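Local atomic coordinates of copper induced nitroreductase D (Lactococcus lactis, PDB entry 2WQF), a protein that binds flavin mononucleotide and probably acts as a copper-induced nitroreductase that takes part in defence against oxidative stress. Residues L59-V64 with G91-F96. Numbering follows the deposited sequence.
Sequences LWDEIV and GFKAAF
Trp60, on a turn of helix 53-73 that widens to a pi-type bond from Val64 N to Leu59 O, lies against helix 88-93, its CA 5.6 Å from that of Lys93. The indole is held between two layers. Phe92 CB sits over one face, 3.5 Å from the centroid of the six-membered ring and 1° off its normal, a CH-pi contact, with the backbone N of Lys93 above the same face; Leu59 CD2 and Val64 CG2 rest on the opposite face. On the same side as its CB, the phenyl ring of Phe92 slants across the indole rim, its CD2 above Trp60 CZ3 at 3.6 Å, the two planes inclined at 37°. With CG anti to its carbonyl carbon, Trp60 chi1 of -65° swings the indole toward Phe92 and Lys93, and NE1 is fixed by a hydrogen bond to Thr98 OG1. An alanine here would probably open a gap beneath Phe92 and leave Thr98 without its indole donor. At the more exposed border, the chain of Lys93 runs out past Trp60 CB and places NZ 2.8 Å from Asp61 OD2, a salt bridge received on the syn lone pair of the carboxylate; Lys93 CD passes 3.3 Å from Asp61 OD1. The indole also touches Val178 of strand 171-182. The Phe92 side chain lies close to Gln151 and Tyr14, both FMN-binding residues, and about 6 Å from the flavin mononucleotide. The contact joins helices 53-73 and 88-93 in the nitroreductase-family fold, and through Phe92 contributes to the second shell of the FMN site.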
loop_
_atom_site.group_PDB
_atom_site.type_symbol
_atom_site.label_atom_id
_atom_site.label_comp_id
_atom_site.label_asym_id
_atom_site.label_seq_id
_atom_site.Cartn_x
_atom_site.Cartn_y
_atom_site.Cartn_z
ATOM N N LEU A 59 -20.852 -5.353 -15.074
ATOM C CA LEU A 59 -19.973 -6.043 -14.136
ATOM C C LEU A 59 -20.800 -6.697 -13.040
ATOM O O LEU A 59 -20.651 -7.888 -12.759
ATOM C CB LEU A 59 -18.969 -5.086 -13.495
ATOM C CG LEU A 59 -18.140 -5.714 -12.364
ATOM C CD1 LEU A 59 -17.252 -6.826 -12.897
ATOM C CD2 LEU A 59 -17.304 -4.664 -11.691
ATOM N N TRP A 60 -21.671 -5.928 -12.417
ATOM C CA TRP A 60 -22.387 -6.439 -11.247
ATOM C C TRP A 60 -23.545 -7.383 -11.610
ATOM O O TRP A 60 -23.736 -8.424 -10.965
ATOM C CB TRP A 60 -22.805 -5.273 -10.325
ATOM C CG TRP A 60 -21.561 -4.635 -9.779
ATOM C CD1 TRP A 60 -20.933 -3.518 -10.249
ATOM C CD2 TRP A 60 -20.737 -5.134 -8.703
ATOM N NE1 TRP A 60 -19.791 -3.287 -9.525
ATOM C CE2 TRP A 60 -19.638 -4.271 -8.587
ATOM C CE3 TRP A 60 -20.819 -6.243 -7.851
ATOM C CZ2 TRP A 60 -18.637 -4.460 -7.640
ATOM C CZ3 TRP A 60 -19.837 -6.423 -6.914
ATOM C CH2 TRP A 60 -18.757 -5.525 -6.804
ATOM N N ASP A 61 -24.297 -7.055 -12.652
ATOM C CA ASP A 61 -25.474 -7.840 -12.984
ATOM C C ASP A 61 -25.137 -9.095 -13.758
ATOM O O ASP A 61 -25.752 -10.138 -13.554
ATOM C CB ASP A 61 -26.441 -7.022 -13.831
ATOM C CG ASP A 61 -27.345 -6.134 -13.005
ATOM O OD1 ASP A 61 -27.479 -6.336 -11.779
ATOM O OD2 ASP A 61 -27.925 -5.225 -13.613
ATOM N N GLU A 62 -24.155 -8.992 -14.651
ATOM C CA GLU A 62 -23.903 -10.039 -15.622
ATOM C C GLU A 62 -22.674 -10.862 -15.301
ATOM O O GLU A 62 -22.503 -11.956 -15.841
ATOM C CB GLU A 62 -23.774 -9.429 -17.019
ATOM C CG GLU A 62 -25.034 -8.704 -17.477
ATOM C CD GLU A 62 -25.021 -8.387 -18.957
ATOM O OE1 GLU A 62 -24.518 -9.226 -19.735
ATOM O OE2 GLU A 62 -25.518 -7.310 -19.341
ATOM N N ILE A 63 -21.827 -10.360 -14.406
ATOM C CA ILE A 63 -20.642 -11.113 -13.997
ATOM C C ILE A 63 -20.636 -11.461 -12.518
ATOM O O ILE A 63 -20.630 -12.635 -12.163
ATOM C CB ILE A 63 -19.328 -10.378 -14.406
ATOM C CG1 ILE A 63 -19.257 -10.274 -15.925
ATOM C CG2 ILE A 63 -18.095 -11.082 -13.853
ATOM C CD1 ILE A 63 -18.059 -9.479 -16.466
ATOM N N VAL A 64 -20.655 -10.482 -11.626
ATOM C CA VAL A 64 -20.484 -10.816 -10.214
ATOM C C VAL A 64 -21.654 -11.644 -9.676
ATOM O O VAL A 64 -21.450 -12.673 -9.041
ATOM C CB VAL A 64 -20.270 -9.578 -9.343
ATOM C CG1 VAL A 64 -20.071 -10.002 -7.903
ATOM C CG2 VAL A 64 -19.070 -8.776 -9.821
ATOM N N GLY A 91 -26.194 -2.650 -3.947
ATOM C CA GLY A 91 -25.526 -1.486 -3.428
ATOM C C GLY A 91 -24.222 -1.208 -4.165
ATOM O O GLY A 91 -23.816 -0.058 -4.336
ATOM N N PHE A 92 -23.544 -2.260 -4.613
ATOM C CA PHE A 92 -22.322 -2.058 -5.383
ATOM C C PHE A 92 -22.685 -1.558 -6.775
ATOM O O PHE A 92 -22.080 -0.618 -7.270
ATOM C CB PHE A 92 -21.491 -3.342 -5.458
ATOM C CG PHE A 92 -21.012 -3.818 -4.138
ATOM C CD1 PHE A 92 -20.474 -2.935 -3.225
ATOM C CD2 PHE A 92 -21.067 -5.163 -3.812
ATOM C CE1 PHE A 92 -20.014 -3.379 -2.003
ATOM C CE2 PHE A 92 -20.615 -5.618 -2.595
ATOM C CZ PHE A 92 -20.097 -4.722 -1.686
ATOM N N LYS A 93 -23.697 -2.164 -7.396
ATOM C CA LYS A 93 -24.171 -1.726 -8.719
ATOM C C LYS A 93 -24.613 -0.264 -8.731
ATOM O O LYS A 93 -24.333 0.458 -9.688
ATOM C CB LYS A 93 -25.325 -2.613 -9.215
ATOM C CG LYS A 93 -25.789 -2.239 -10.612
ATOM C CD LYS A 93 -26.927 -3.125 -11.122
ATOM C CE LYS A 93 -27.893 -2.299 -11.943
ATOM N NZ LYS A 93 -29.095 -3.053 -12.359
ATOM N N ALA A 94 -25.319 0.157 -7.677
ATOM C CA ALA A 94 -25.850 1.505 -7.580
ATOM C C ALA A 94 -24.781 2.603 -7.606
ATOM O O ALA A 94 -25.098 3.771 -7.854
ATOM C CB ALA A 94 -26.699 1.627 -6.321
ATOM N N ALA A 95 -23.524 2.237 -7.352
ATOM C CA ALA A 95 -22.414 3.183 -7.384
ATOM C C ALA A 95 -22.178 3.706 -8.806
ATOM O O ALA A 95 -22.687 3.156 -9.777
ATOM C CB ALA A 95 -21.152 2.512 -6.847
ATOM N N PHE A 96 -21.374 4.748 -8.924
ATOM C CA PHE A 96 -21.048 5.327 -10.239
ATOM C C PHE A 96 -20.135 4.424 -11.062
ATOM O O PHE A 96 -20.250 4.339 -12.276
ATOM C CB PHE A 96 -20.373 6.690 -10.056
ATOM C CG PHE A 96 -20.114 7.413 -11.340
ATOM C CD1 PHE A 96 -21.126 8.097 -11.980
ATOM C CD2 PHE A 96 -18.838 7.464 -11.874
ATOM C CE1 PHE A 96 -20.903 8.783 -13.153
ATOM C CE2 PHE A 96 -18.610 8.140 -13.047
ATOM C CZ PHE A 96 -19.643 8.805 -13.680
#